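Local coordinates for protein chitinase (Rhizomucor miehei, PDB 7FBT) that probably hydrolyses the beta-1,4 linkages of chitin, as a family 18 glycoside hydrolase built on a TIM barrel, at residues Gln2-Tyr7 against Gly345-Trp350; Tyr285-Ile290 against Leu324-Ala329; Gly36-Phe41 against Ser88-Val93. All coordinates share one frame; numbering follows the deposited sequence.

Contact 1. Residues Gln2-Tyr7 against Gly345-Trp350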
ATOM      1  N   GLN A   2     -13.746  -3.337  -6.607  1.00 55.70           N
ATOM      2  CA  GLN A   2     -13.053  -2.606  -5.550  1.00 44.86           C
ATOM      3  C   GLN A   2     -12.582  -1.234  -6.029  1.00 40.20           C
ATOM      4  O   GLN A   2     -11.377  -0.987  -6.133  1.00 39.57           O
ATOM      5  CB  GLN A   2     -11.863  -3.417  -5.030  1.00 39.80           C
ATOM      6  CG  GLN A   2     -12.244  -4.715  -4.329  1.00 44.68           C
ATOM      7  CD  GLN A   2     -12.403  -5.872  -5.284  1.00 54.60           C
ATOM      8  OE1 GLN A   2     -11.461  -6.254  -5.980  1.00 53.91           O
ATOM      9  NE2 GLN A   2     -13.602  -6.444  -5.324  1.00 59.75           N
ATOM     10  N   LYS A   3     -13.531  -0.339  -6.318  1.00 31.16           N
ATOM     11  CA  LYS A   3     -13.153   0.998  -6.761  1.00 32.65           C
ATOM     12  C   LYS A   3     -12.470   1.785  -5.651  1.00 27.51           C
ATOM     13  O   LYS A   3     -11.540   2.548  -5.919  1.00 26.72           O
ATOM     14  CB  LYS A   3     -14.368   1.767  -7.283  1.00 38.38           C
ATOM     15  CG  LYS A   3     -14.991   1.201  -8.543  1.00 35.12           C
ATOM     16  CD  LYS A   3     -13.980   1.162  -9.695  1.00 40.67           C
ATOM     17  CE  LYS A   3     -13.555   2.555 -10.173  1.00 39.09           C
ATOM     18  NZ  LYS A   3     -14.665   3.372 -10.743  1.00 48.76           N
ATOM     19  N   LEU A   4     -12.924   1.637  -4.406  1.00 26.78           N
ATOM     20  CA  LEU A   4     -12.350   2.367  -3.278  1.00 26.12           C
ATOM     21  C   LEU A   4     -11.900   1.364  -2.221  1.00 28.26           C
ATOM     22  O   LEU A   4     -12.730   0.679  -1.614  1.00 25.72           O
ATOM     23  CB  LEU A   4     -13.354   3.367  -2.702  1.00 28.94           C
ATOM     24  CG  LEU A   4     -12.896   4.154  -1.475  1.00 29.40           C
ATOM     25  CD1 LEU A   4     -11.649   4.929  -1.785  1.00 29.96           C
ATOM     26  CD2 LEU A   4     -13.985   5.096  -1.023  1.00 34.86           C
ATOM     27  N   SER A   5     -10.587   1.272  -2.012  1.00 24.60           N
ATOM     28  CA  SER A   5     -10.024   0.410  -0.986  1.00 21.31           C
ATOM     29  C   SER A   5      -9.430   1.266   0.121  1.00 21.16           C
ATOM     30  O   SER A   5      -8.897   2.347  -0.131  1.00 20.25           O
ATOM     31  CB  SER A   5      -8.954  -0.535  -1.557  1.00 18.59           C
ATOM     32  OG  SER A   5      -9.461  -1.270  -2.662  1.00 16.96           O
ATOM     33  N   ALA A   6      -9.529   0.775   1.350  1.00 21.31           N
ATOM     34  CA  ALA A   6      -9.099   1.521   2.523  1.00 24.09           C
ATOM     35  C   ALA A   6      -8.225   0.617   3.373  1.00 24.17           C
ATOM     36  O   ALA A   6      -8.646  -0.481   3.743  1.00 20.39           O
ATOM     37  CB  ALA A   6     -10.304   2.015   3.327  1.00 22.08           C
ATOM     38  N   TYR A   7      -7.012   1.065   3.672  1.00 21.14           N
ATOM     39  CA  TYR A   7      -6.149   0.314   4.557  1.00 19.73           C
ATOM     40  C   TYR A   7      -6.569   0.591   5.989  1.00 22.58           C
ATOM     41  O   TYR A   7      -6.905   1.728   6.337  1.00 22.44           O
ATOM     42  CB  TYR A   7      -4.695   0.738   4.384  1.00 22.65           C
ATOM     43  CG  TYR A   7      -3.931  -0.025   3.342  1.00 21.38           C
ATOM     44  CD1 TYR A   7      -4.071   0.285   2.009  1.00 24.91           C
ATOM     45  CD2 TYR A   7      -3.107  -1.096   3.680  1.00 23.30           C
ATOM     46  CE1 TYR A   7      -3.391  -0.424   1.047  1.00 29.59           C
ATOM     47  CE2 TYR A   7      -2.401  -1.798   2.701  1.00 26.38           C
ATOM     48  CZ  TYR A   7      -2.545  -1.436   1.377  1.00 26.42           C
ATOM     49  OH  TYR A   7      -1.877  -2.093   0.354  1.00 22.81           O
ATOM     50  N   GLY A 345      -8.310   1.743 -12.172  1.00 29.11           N
ATOM     51  CA  GLY A 345      -9.184   0.775 -11.527  1.00 27.17           C
ATOM     52  C   GLY A 345      -9.874   1.278 -10.279  1.00 31.23           C
ATOM     53  O   GLY A 345     -10.853   0.666  -9.835  1.00 30.71           O
ATOM     54  N   GLY A 346      -9.385   2.360  -9.702  1.00 27.53           N
ATOM     55  CA  GLY A 346      -9.939   2.896  -8.480  1.00 31.57           C
ATOM     56  C   GLY A 346      -8.871   3.637  -7.708  1.00 25.21           C
ATOM     57  O   GLY A 346      -7.852   4.050  -8.254  1.00 22.55           O
ATOM     58  N   VAL A 347      -9.160   3.825  -6.435  1.00 25.36           N
ATOM     59  CA  VAL A 347      -8.222   4.463  -5.530  1.00 22.80           C
ATOM     60  C   VAL A 347      -8.178   3.658  -4.242  1.00 24.33           C
ATOM     61  O   VAL A 347      -9.104   2.891  -3.910  1.00 23.78           O
ATOM     62  CB  VAL A 347      -8.516   5.944  -5.243  1.00 27.00           C
ATOM     63  CG1 VAL A 347      -8.716   6.711  -6.519  1.00 27.98           C
ATOM     64  CG2 VAL A 347      -9.736   6.085  -4.373  1.00 27.22           C
ATOM     65  N   MET A 348      -7.018   3.775  -3.574  1.00 22.80           N
ATOM     66  CA  MET A 348      -6.769   3.162  -2.278  1.00 19.41           C
ATOM     67  C   MET A 348      -6.368   4.279  -1.317  1.00 21.41           C
ATOM     68  O   MET A 348      -5.872   5.345  -1.726  1.00 22.55           O
ATOM     69  CB  MET A 348      -5.651   1.968  -2.419  1.00 21.35           C
ATOM     70  CG  MET A 348      -4.258   2.441  -2.906  1.00 26.42           C
ATOM     71  SD  MET A 348      -3.246   3.221  -1.572  1.00 37.96           S
ATOM     72  CE  MET A 348      -2.750   1.916  -0.551  1.00 46.36           C
ATOM     73  N   LEU A 349      -6.622   4.075  -0.033  1.00 25.38           N
ATOM     74  CA  LEU A 349      -6.271   5.126   0.900  1.00 20.58           C
ATOM     75  C   LEU A 349      -5.482   4.558   2.073  1.00 20.12           C
ATOM     76  O   LEU A 349      -5.738   3.437   2.525  1.00 21.19           O
ATOM     77  CB  LEU A 349      -7.513   5.858   1.435  1.00 25.55           C
ATOM     78  CG  LEU A 349      -8.472   5.138   2.377  1.00 21.91           C
ATOM     79  CD1 LEU A 349      -8.090   5.401   3.851  1.00 26.42           C
ATOM     80  CD2 LEU A 349      -9.895   5.527   2.107  1.00 29.90           C
ATOM     81  N   TRP A 350      -4.525   5.352   2.563  1.00 16.07           N
ATOM     82  CA  TRP A 350      -3.723   5.022   3.739  1.00 23.49           C
ATOM     83  C   TRP A 350      -3.772   6.187   4.715  1.00 21.90           C
ATOM     84  O   TRP A 350      -3.282   7.275   4.392  1.00 21.06           O
ATOM     85  CB  TRP A 350      -2.263   4.742   3.363  1.00 18.82           C
ATOM     86  CG  TRP A 350      -1.405   4.468   4.580  1.00 25.64           C
ATOM     87  CD1 TRP A 350      -0.838   5.383   5.427  1.00 27.56           C
ATOM     88  CD2 TRP A 350      -1.058   3.176   5.099  1.00 23.43           C
ATOM     89  NE1 TRP A 350      -0.156   4.733   6.437  1.00 27.41           N
ATOM     90  CE2 TRP A 350      -0.278   3.380   6.255  1.00 25.47           C
ATOM     91  CE3 TRP A 350      -1.336   1.867   4.694  1.00 23.06           C
ATOM     92  CZ2 TRP A 350       0.230   2.324   7.007  1.00 28.18           C
ATOM     93  CZ3 TRP A 350      -0.830   0.823   5.439  1.00 26.80           C
ATOM     94  CH2 TRP A 350      -0.054   1.054   6.584  1.00 25.62           C
TER
HETATM   95  O   HOH W   1      -9.208   0.096  -5.050  1.00 23.10           O

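Contact 2. Residues Tyr285-Ile290 against Leu324-Ala329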
ATOM      1  N   TYR A 285       1.636  14.297  10.146  1.00 38.83           N
ATOM      2  CA  TYR A 285       0.434  14.932  10.676  1.00 40.07           C
ATOM      3  C   TYR A 285      -0.747  14.222  10.044  1.00 33.69           C
ATOM      4  O   TYR A 285      -0.985  14.368   8.843  1.00 38.47           O
ATOM      5  CB  TYR A 285       0.385  16.425  10.345  1.00 43.77           C
ATOM      6  CG  TYR A 285       1.204  17.306  11.244  1.00 41.15           C
ATOM      7  CD1 TYR A 285       2.574  17.379  11.104  1.00 46.62           C
ATOM      8  CD2 TYR A 285       0.594  18.132  12.177  1.00 41.84           C
ATOM      9  CE1 TYR A 285       3.325  18.189  11.923  1.00 52.98           C
ATOM     10  CE2 TYR A 285       1.337  18.965  12.985  1.00 44.35           C
ATOM     11  CZ  TYR A 285       2.709  18.991  12.847  1.00 52.14           C
ATOM     12  OH  TYR A 285       3.485  19.805  13.639  1.00 49.86           O
ATOM     13  N   ILE A 286      -1.485  13.450  10.835  1.00 28.55           N
ATOM     14  CA  ILE A 286      -2.664  12.822  10.267  1.00 39.04           C
ATOM     15  C   ILE A 286      -3.754  13.871  10.077  1.00 41.72           C
ATOM     16  O   ILE A 286      -3.722  14.956  10.669  1.00 40.63           O
ATOM     17  CB  ILE A 286      -3.147  11.647  11.132  1.00 33.46           C
ATOM     18  CG1 ILE A 286      -3.732  12.140  12.455  1.00 37.28           C
ATOM     19  CG2 ILE A 286      -2.005  10.653  11.363  1.00 38.07           C
ATOM     20  CD1 ILE A 286      -4.740  11.181  13.048  1.00 39.32           C
ATOM     21  N   TRP A 287      -4.722  13.545   9.213  1.00 40.26           N
ATOM     22  CA  TRP A 287      -5.743  14.524   8.842  1.00 43.97           C
ATOM     23  C   TRP A 287      -6.474  15.066  10.058  1.00 46.43           C
ATOM     24  O   TRP A 287      -6.972  16.194  10.034  1.00 45.55           O
ATOM     25  CB  TRP A 287      -6.753  13.906   7.877  1.00 44.39           C
ATOM     26  CG  TRP A 287      -8.024  14.711   7.774  1.00 40.58           C
ATOM     27  CD1 TRP A 287      -9.258  14.364   8.246  1.00 40.32           C
ATOM     28  CD2 TRP A 287      -8.170  16.008   7.187  1.00 40.00           C
ATOM     29  NE1 TRP A 287     -10.165  15.361   7.976  1.00 43.83           N
ATOM     30  CE2 TRP A 287      -9.522  16.382   7.329  1.00 41.58           C
ATOM     31  CE3 TRP A 287      -7.289  16.888   6.550  1.00 45.98           C
ATOM     32  CZ2 TRP A 287     -10.014  17.599   6.858  1.00 43.32           C
ATOM     33  CZ3 TRP A 287      -7.781  18.100   6.084  1.00 44.80           C
ATOM     34  CH2 TRP A 287      -9.130  18.440   6.239  1.00 43.56           C
ATOM     35  N   ARG A 288      -6.530  14.284  11.130  1.00 43.34           N
ATOM     36  CA  ARG A 288      -7.341  14.648  12.283  1.00 43.81           C
ATOM     37  C   ARG A 288      -6.706  15.794  13.061  1.00 45.56           C
ATOM     38  O   ARG A 288      -7.409  16.682  13.561  1.00 49.86           O
ATOM     39  CB  ARG A 288      -7.514  13.411  13.143  1.00 51.24           C
ATOM     40  CG  ARG A 288      -8.786  13.321  13.883  1.00 48.72           C
ATOM     41  CD  ARG A 288      -8.987  11.867  14.219  1.00 55.17           C
ATOM     42  NE  ARG A 288      -8.303  11.442  15.436  1.00 61.84           N
ATOM     43  CZ  ARG A 288      -7.627  10.304  15.545  1.00 62.78           C
ATOM     44  NH1 ARG A 288      -7.557   9.479  14.509  1.00 56.51           N
ATOM     45  NH2 ARG A 288      -7.036   9.983  16.689  1.00 63.79           N
ATOM     46  N   THR A 289      -5.376  15.795  13.153  1.00 43.37           N
ATOM     47  CA  THR A 289      -4.669  16.928  13.734  1.00 49.19           C
ATOM     48  C   THR A 289      -4.877  18.186  12.893  1.00 51.48           C
ATOM     49  O   THR A 289      -5.152  19.266  13.426  1.00 52.41           O
ATOM     50  CB  THR A 289      -3.178  16.606  13.860  1.00 47.45           C
ATOM     51  OG1 THR A 289      -3.009  15.407  14.628  1.00 41.46           O
ATOM     52  CG2 THR A 289      -2.460  17.738  14.569  1.00 43.34           C
ATOM     53  N   ILE A 290      -4.751  18.060  11.568  1.00 47.94           N
ATOM     54  CA  ILE A 290      -4.997  19.195  10.676  1.00 54.19           C
ATOM     55  C   ILE A 290      -6.406  19.742  10.877  1.00 50.29           C
ATOM     56  O   ILE A 290      -6.614  20.957  10.988  1.00 63.75           O
ATOM     57  CB  ILE A 290      -4.741  18.781   9.214  1.00 50.68           C
ATOM     58  CG1 ILE A 290      -3.263  18.428   9.030  1.00 52.32           C
ATOM     59  CG2 ILE A 290      -5.220  19.847   8.232  1.00 45.69           C
ATOM     60  CD1 ILE A 290      -2.930  17.767   7.719  1.00 47.65           C
ATOM     61  N   LEU A 324       3.911  22.228   6.143  1.00 45.26           N
ATOM     62  CA  LEU A 324       3.131  20.992   6.157  1.00 38.87           C
ATOM     63  C   LEU A 324       2.494  20.792   4.785  1.00 46.56           C
ATOM     64  O   LEU A 324       1.580  21.531   4.406  1.00 44.68           O
ATOM     65  CB  LEU A 324       2.069  21.031   7.256  1.00 32.74           C
ATOM     66  CG  LEU A 324       0.895  20.044   7.178  1.00 37.62           C
ATOM     67  CD1 LEU A 324       1.339  18.620   7.423  1.00 44.85           C
ATOM     68  CD2 LEU A 324      -0.189  20.405   8.174  1.00 37.15           C
ATOM     69  N   SER A 325       2.984  19.803   4.041  1.00 41.06           N
ATOM     70  CA  SER A 325       2.357  19.377   2.796  1.00 39.13           C
ATOM     71  C   SER A 325       1.405  18.224   3.089  1.00 38.16           C
ATOM     72  O   SER A 325       1.816  17.219   3.676  1.00 47.70           O
ATOM     73  CB  SER A 325       3.418  18.945   1.782  1.00 34.40           C
ATOM     74  OG  SER A 325       2.831  18.224   0.713  1.00 37.12           O
ATOM     75  N   PHE A 326       0.146  18.365   2.689  1.00 36.64           N
ATOM     76  CA  PHE A 326      -0.874  17.381   3.051  1.00 30.52           C
ATOM     77  C   PHE A 326      -1.917  17.308   1.935  1.00 32.73           C
ATOM     78  O   PHE A 326      -1.644  17.680   0.790  1.00 37.12           O
ATOM     79  CB  PHE A 326      -1.480  17.715   4.428  1.00 37.73           C
ATOM     80  CG  PHE A 326      -2.325  18.961   4.445  1.00 43.04           C
ATOM     81  CD1 PHE A 326      -1.759  20.208   4.229  1.00 47.48           C
ATOM     82  CD2 PHE A 326      -3.692  18.884   4.669  1.00 42.77           C
ATOM     83  CE1 PHE A 326      -2.539  21.357   4.246  1.00 50.82           C
ATOM     84  CE2 PHE A 326      -4.474  20.025   4.691  1.00 46.80           C
ATOM     85  CZ  PHE A 326      -3.897  21.263   4.476  1.00 48.38           C
ATOM     86  N   ASP A 327      -3.111  16.808   2.269  1.00 36.23           N
ATOM     87  CA  ASP A 327      -4.201  16.591   1.323  1.00 38.05           C
ATOM     88  C   ASP A 327      -5.529  16.886   2.010  1.00 37.62           C
ATOM     89  O   ASP A 327      -5.747  16.460   3.146  1.00 29.60           O
ATOM     90  CB  ASP A 327      -4.172  15.143   0.798  1.00 26.08           C
ATOM     91  CG  ASP A 327      -3.317  14.987  -0.438  1.00 34.18           C
ATOM     92  OD1 ASP A 327      -3.552  15.723  -1.412  1.00 39.41           O
ATOM     93  OD2 ASP A 327      -2.352  14.197  -0.411  1.00 36.78           O
ATOM     94  N   ASP A 328      -6.411  17.627   1.336  1.00 39.42           N
ATOM     95  CA  ASP A 328      -7.750  17.869   1.868  1.00 37.62           C
ATOM     96  C   ASP A 328      -8.754  17.351   0.840  1.00 38.50           C
ATOM     97  O   ASP A 328      -8.381  16.693  -0.138  1.00 34.85           O
ATOM     98  CB  ASP A 328      -7.984  19.359   2.183  1.00 57.35           C
ATOM     99  CG  ASP A 328      -7.763  20.282   0.976  1.00 50.59           C
ATOM    100  OD1 ASP A 328      -7.886  19.817  -0.179  1.00 46.27           O
ATOM    101  OD2 ASP A 328      -7.373  21.453   1.159  1.00 51.72           O
ATOM    102  N   ALA A 329     -10.028  17.701   1.038  1.00 43.97           N
ATOM    103  CA  ALA A 329     -11.073  17.263   0.119  1.00 44.38           C
ATOM    104  C   ALA A 329     -10.823  17.747  -1.305  1.00 46.16           C
ATOM    105  O   ALA A 329     -11.159  17.043  -2.263  1.00 43.38           O
ATOM    106  CB  ALA A 329     -12.440  17.741   0.608  1.00 31.83           C
TER

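Contact 3. Residues Gly36-Phe41 against Ser88-Val93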
ATOM      1  N   GLY A  36       9.492 -17.926   6.438  1.00 40.48           N
ATOM      2  CA  GLY A  36       8.280 -18.013   5.651  1.00 40.96           C
ATOM      3  C   GLY A  36       7.003 -18.061   6.453  1.00 37.31           C
ATOM      4  O   GLY A  36       5.931 -18.274   5.875  1.00 34.35           O
ATOM      5  N   GLU A  37       7.087 -17.892   7.767  1.00 37.28           N
ATOM      6  CA  GLU A  37       5.925 -17.781   8.628  1.00 37.47           C
ATOM      7  C   GLU A  37       5.301 -16.394   8.479  1.00 35.72           C
ATOM      8  O   GLU A  37       5.911 -15.467   7.943  1.00 29.45           O
ATOM      9  CB  GLU A  37       6.329 -18.026  10.084  1.00 42.76           C
ATOM     10  CG  GLU A  37       6.697 -19.472  10.417  1.00 50.72           C
ATOM     11  CD  GLU A  37       5.506 -20.300  10.852  1.00 51.93           C
ATOM     12  OE1 GLU A  37       5.075 -20.137  12.015  1.00 53.74           O
ATOM     13  OE2 GLU A  37       4.994 -21.097  10.035  1.00 49.36           O
ATOM     14  N   LEU A  38       4.067 -16.266   8.953  1.00 31.35           N
ATOM     15  CA  LEU A  38       3.408 -14.976   9.067  1.00 34.30           C
ATOM     16  C   LEU A  38       3.391 -14.547  10.526  1.00 34.35           C
ATOM     17  O   LEU A  38       3.393 -15.379  11.437  1.00 39.79           O
ATOM     18  CB  LEU A  38       1.984 -15.030   8.515  1.00 36.70           C
ATOM     19  CG  LEU A  38       1.879 -15.427   7.045  1.00 37.87           C
ATOM     20  CD1 LEU A  38       0.422 -15.412   6.619  1.00 37.32           C
ATOM     21  CD2 LEU A  38       2.736 -14.537   6.145  1.00 34.54           C
ATOM     22  N   SER A  39       3.387 -13.234  10.737  1.00 30.92           N
ATOM     23  CA  SER A  39       3.591 -12.668  12.061  1.00 32.36           C
ATOM     24  C   SER A  39       3.037 -11.250  12.081  1.00 31.26           C
ATOM     25  O   SER A  39       2.750 -10.660  11.037  1.00 27.42           O
ATOM     26  CB  SER A  39       5.078 -12.681  12.431  1.00 31.93           C
ATOM     27  OG  SER A  39       5.813 -11.769  11.635  1.00 29.89           O
ATOM     28  N   GLY A  40       2.884 -10.711  13.289  1.00 30.16           N
ATOM     29  CA  GLY A  40       2.634  -9.298  13.465  1.00 28.79           C
ATOM     30  C   GLY A  40       1.184  -8.854  13.474  1.00 31.20           C
ATOM     31  O   GLY A  40       0.920  -7.693  13.813  1.00 33.89           O
ATOM     32  N   PHE A  41       0.233  -9.718  13.118  1.00 33.23           N
ATOM     33  CA  PHE A  41      -1.173  -9.335  13.065  1.00 37.34           C
ATOM     34  C   PHE A  41      -1.966 -10.082  14.129  1.00 36.62           C
ATOM     35  O   PHE A  41      -1.530 -11.109  14.655  1.00 36.02           O
ATOM     36  CB  PHE A  41      -1.775  -9.595  11.677  1.00 32.94           C
ATOM     37  CG  PHE A  41      -2.013 -11.046  11.377  1.00 28.58           C
ATOM     38  CD1 PHE A  41      -3.233 -11.638  11.668  1.00 34.91           C
ATOM     39  CD2 PHE A  41      -1.030 -11.813  10.783  1.00 29.80           C
ATOM     40  CE1 PHE A  41      -3.457 -12.965  11.396  1.00 29.18           C
ATOM     41  CE2 PHE A  41      -1.249 -13.144  10.496  1.00 28.54           C
ATOM     42  CZ  PHE A  41      -2.465 -13.725  10.806  1.00 34.27           C
ATOM     43  N   SER A  88       2.771 -21.649   0.777  1.00 40.67           N
ATOM     44  CA  SER A  88       1.826 -22.494   1.497  1.00 39.07           C
ATOM     45  C   SER A  88       1.210 -21.761   2.682  1.00 37.72           C
ATOM     46  O   SER A  88       0.019 -21.924   2.966  1.00 36.17           O
ATOM     47  CB  SER A  88       2.514 -23.780   1.963  1.00 44.54           C
ATOM     48  OG  SER A  88       3.544 -23.507   2.899  1.00 42.16           O
ATOM     49  N   ASN A  89       1.995 -20.943   3.384  1.00 38.22           N
ATOM     50  CA  ASN A  89       1.439 -20.210   4.517  1.00 35.92           C
ATOM     51  C   ASN A  89       0.510 -19.093   4.059  1.00 33.22           C
ATOM     52  O   ASN A  89      -0.450 -18.757   4.757  1.00 29.10           O
ATOM     53  CB  ASN A  89       2.570 -19.664   5.386  1.00 34.30           C
ATOM     54  CG  ASN A  89       3.429 -20.773   5.979  1.00 42.09           C
ATOM     55  OD1 ASN A  89       2.977 -21.911   6.119  1.00 44.62           O
ATOM     56  ND2 ASN A  89       4.671 -20.449   6.316  1.00 43.49           N
ATOM     57  N   LEU A  90       0.755 -18.524   2.880  1.00 32.33           N
ATOM     58  CA  LEU A  90      -0.177 -17.531   2.352  1.00 35.02           C
ATOM     59  C   LEU A  90      -1.497 -18.187   1.954  1.00 37.47           C
ATOM     60  O   LEU A  90      -2.584 -17.690   2.294  1.00 34.60           O
ATOM     61  CB  LEU A  90       0.474 -16.809   1.177  1.00 30.32           C
ATOM     62  CG  LEU A  90       1.650 -15.930   1.633  1.00 35.12           C
ATOM     63  CD1 LEU A  90       2.428 -15.387   0.447  1.00 31.67           C
ATOM     64  CD2 LEU A  90       1.168 -14.789   2.531  1.00 29.55           C
ATOM     65  N   VAL A  91      -1.424 -19.329   1.265  1.00 34.82           N
ATOM     66  CA  VAL A  91      -2.639 -20.089   0.980  1.00 33.89           C
ATOM     67  C   VAL A  91      -3.369 -20.426   2.273  1.00 31.80           C
ATOM     68  O   VAL A  91      -4.603 -20.333   2.357  1.00 32.01           O
ATOM     69  CB  VAL A  91      -2.296 -21.351   0.169  1.00 36.34           C
ATOM     70  CG1 VAL A  91      -3.553 -22.145  -0.154  1.00 40.23           C
ATOM     71  CG2 VAL A  91      -1.591 -20.962  -1.105  1.00 33.41           C
ATOM     72  N   ASP A  92      -2.613 -20.795   3.313  1.00 33.75           N
ATOM     73  CA  ASP A  92      -3.221 -21.241   4.561  1.00 31.43           C
ATOM     74  C   ASP A  92      -3.870 -20.085   5.317  1.00 33.31           C
ATOM     75  O   ASP A  92      -4.886 -20.275   5.991  1.00 29.91           O
ATOM     76  CB  ASP A  92      -2.171 -21.929   5.431  1.00 37.50           C
ATOM     77  CG  ASP A  92      -1.780 -23.307   4.907  1.00 46.10           C
ATOM     78  OD1 ASP A  92      -2.461 -23.832   3.993  1.00 41.21           O
ATOM     79  OD2 ASP A  92      -0.793 -23.872   5.421  1.00 45.32           O
ATOM     80  N   VAL A  93      -3.293 -18.883   5.243  1.00 34.54           N
ATOM     81  CA  VAL A  93      -3.939 -17.755   5.914  1.00 25.90           C
ATOM     82  C   VAL A  93      -5.191 -17.344   5.155  1.00 26.59           C
ATOM     83  O   VAL A  93      -6.179 -16.895   5.762  1.00 28.27           O
ATOM     84  CB  VAL A  93      -2.955 -16.581   6.100  1.00 27.35           C
ATOM     85  CG1 VAL A  93      -2.702 -15.855   4.788  1.00 29.15           C
ATOM     86  CG2 VAL A  93      -3.476 -15.623   7.158  1.00 25.51           C
TER

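Contact 1. Residues Gln2-Tyr7 against Gly345-Trp350
Val347 O draws three groups at once: Ser5 N donates to it at 2.9 Å in the carbonyl plane, the CA-H of Leu4 points at it, and a bridging water lies within donating reach of it and of Gln2 O. That water is also hydrogen-bonded to Ser5 OG, the hydroxyl that bonds His24 as well. One step back, Val347 N donates to Lys3 O at 2.7 Å, while Gly346 comes up with its bare CA only 3.0 Å from Lys3 O. Farther on, Leu349 N reaches Ser5 O along a more bent path, 132° at the hydrogen, and Tyr7 N returns a nearly straight bond to Leu349 O.

On one face of the pair, Leu4 CD1 presses against Val347 CG2 at 3.4 Å, tight for two methyls. Beside them Leu349 lays its CD2 on Ala6 CB at 3.7 Å; a chi1 of 69°, with CG between backbone N and carbonyl carbon, turns it that way. Where Trp350 ends its strand, Tyr7 CD2 approaches the edge of the Trp350 ring at CZ3, 3.5 Å away, the planes inclined by 54°. The Tyr7 hydroxyl bonds Asn103 of strand 101-105.

Strands 4-9 and 346-350 run parallel and are the first and last of the barrel, so their pairing is the closing seam of a TIM barrel.

Contact 2. Residues Tyr285-Ile290 against Leu324-Ala329
Two pieces of chain between the seventh and eighth barrel strands meet here, each beginning on a short strand that pairs antiparallel with 228-238. Their place in the sequence is consistent with the insertion that many family 18 chitinases carry between these strands. The contact is mainly apolar: side chains of Tyr285, Trp287 and Ile290 reach across to those of Leu324 and Phe326, the CB of Asp328 and the backbone of Asp327.

Ile290 CD1 lies 3.3 Å from Phe326 CD2 and Ile290 CG2 3.6 Å from Phe326 CE2, so two branches of one side chain follow the same flank of the ring obliquely. Phe326 is turned to meet them by a chi1 of 69°. Leu324 forks in two directions: CD2 meets Ile290 CG1 at 3.8 Å, whereas CD1 rests against Tyr285 CB, also at 3.8 Å, and lies obliquely to the ring, 4.0 Å from Tyr285 CG. A chi1 of 162°, with CG nearly opposite the backbone N, carries the fork over to both partners.

At the other end, Trp287 and Phe326 come together at their edges, with CZ3 of the tryptophan 4.1 Å from CE2 of the phenylalanine. The same indole atom meets Asp328 CB at 4.1 Å, and its neighbour CE3 comes to 3.8 Å from Asp327 O. The indole N-H is turned to Asp356.

Asp328 takes the N-cap of helix 329-341, its OD1 bonded to Ser331 N, while Asp327 OD1 holds the Ser331 hydroxyl. Ile286 stands just ahead of helix 287-292. The contact thus lies where these two helices begin, beside strand 228-238, and Trp287 also touches helix 360-363.

Contact 3. Residues Gly36-Phe41 against Ser88-Val93
Asn89 leaves helix 81-97 pointing at Gly36, and every carbon-to-tip step brings it nearer to one carbonyl: CB is 3.7 Å from Gly36 O, CG 3.5 Å, and ND2 donates to Gly36 O at a short 2.6 Å. A chi1 of -62°, with CG anti to the carbonyl carbon, swings the amide to Gly36. The bond is fairly straight at the hydrogen, 162°, and the oxygen lies in the amide plane, yet the donor stands well above the carbonyl plane, 53° out of it, instead of on a lone pair. A weak bond from ND2 to Asn85 OD1, one turn earlier, gives the amide a second tie. Glu37 passes the same nitrogen with OE2 at 3.8 Å, its carboxylate plane nearly perpendicular to the amide.

Beyond this polar end the contact turns apolar. Leu38 comes in at about a right angle to the side chains it meets and splits between two turns of the helix: CD1 sits 3.6 Å from Val93 CB, and CD2 meets Leu90 CD2 at 3.9 Å. Phe41 adds CZ beside Val93 CG2, obliquely and at a looser 4.2 Å.

The short, weakly bonded strand 38-39 pairs antiparallel with barrel strand 24-32, with Ser39 bonded to Glu31, and the segment packs against helix 81-97. Leu90 and Val93 reach onward to strands 59-65 and 101-105, Leu90 also touches helix 124-139, and the Phe41 ring meets Tyr97.

Measured from each contact's centre to the chain's centre, contact 1 is buried at about 10 Å, contact 2 lies at the surface at about 19 Å, and contact 3, partly buried, at about 18 Å on the opposite side. All three reach the same curled sheet. In contact 1 two barrel strands pair through backbone bonds; in contact 2 the segments pack mainly by hydrophobic side chains, without a hydrogen bond between them; in contact 3 a loop with a short strand meets a helix through one amide-to-carbonyl bond beside an apolar patch. Strand 228-238 pairs with elements of contacts 1 and 2, strand 24-32 with those of 1 and 3. Contact 1 encloses both others along the chain.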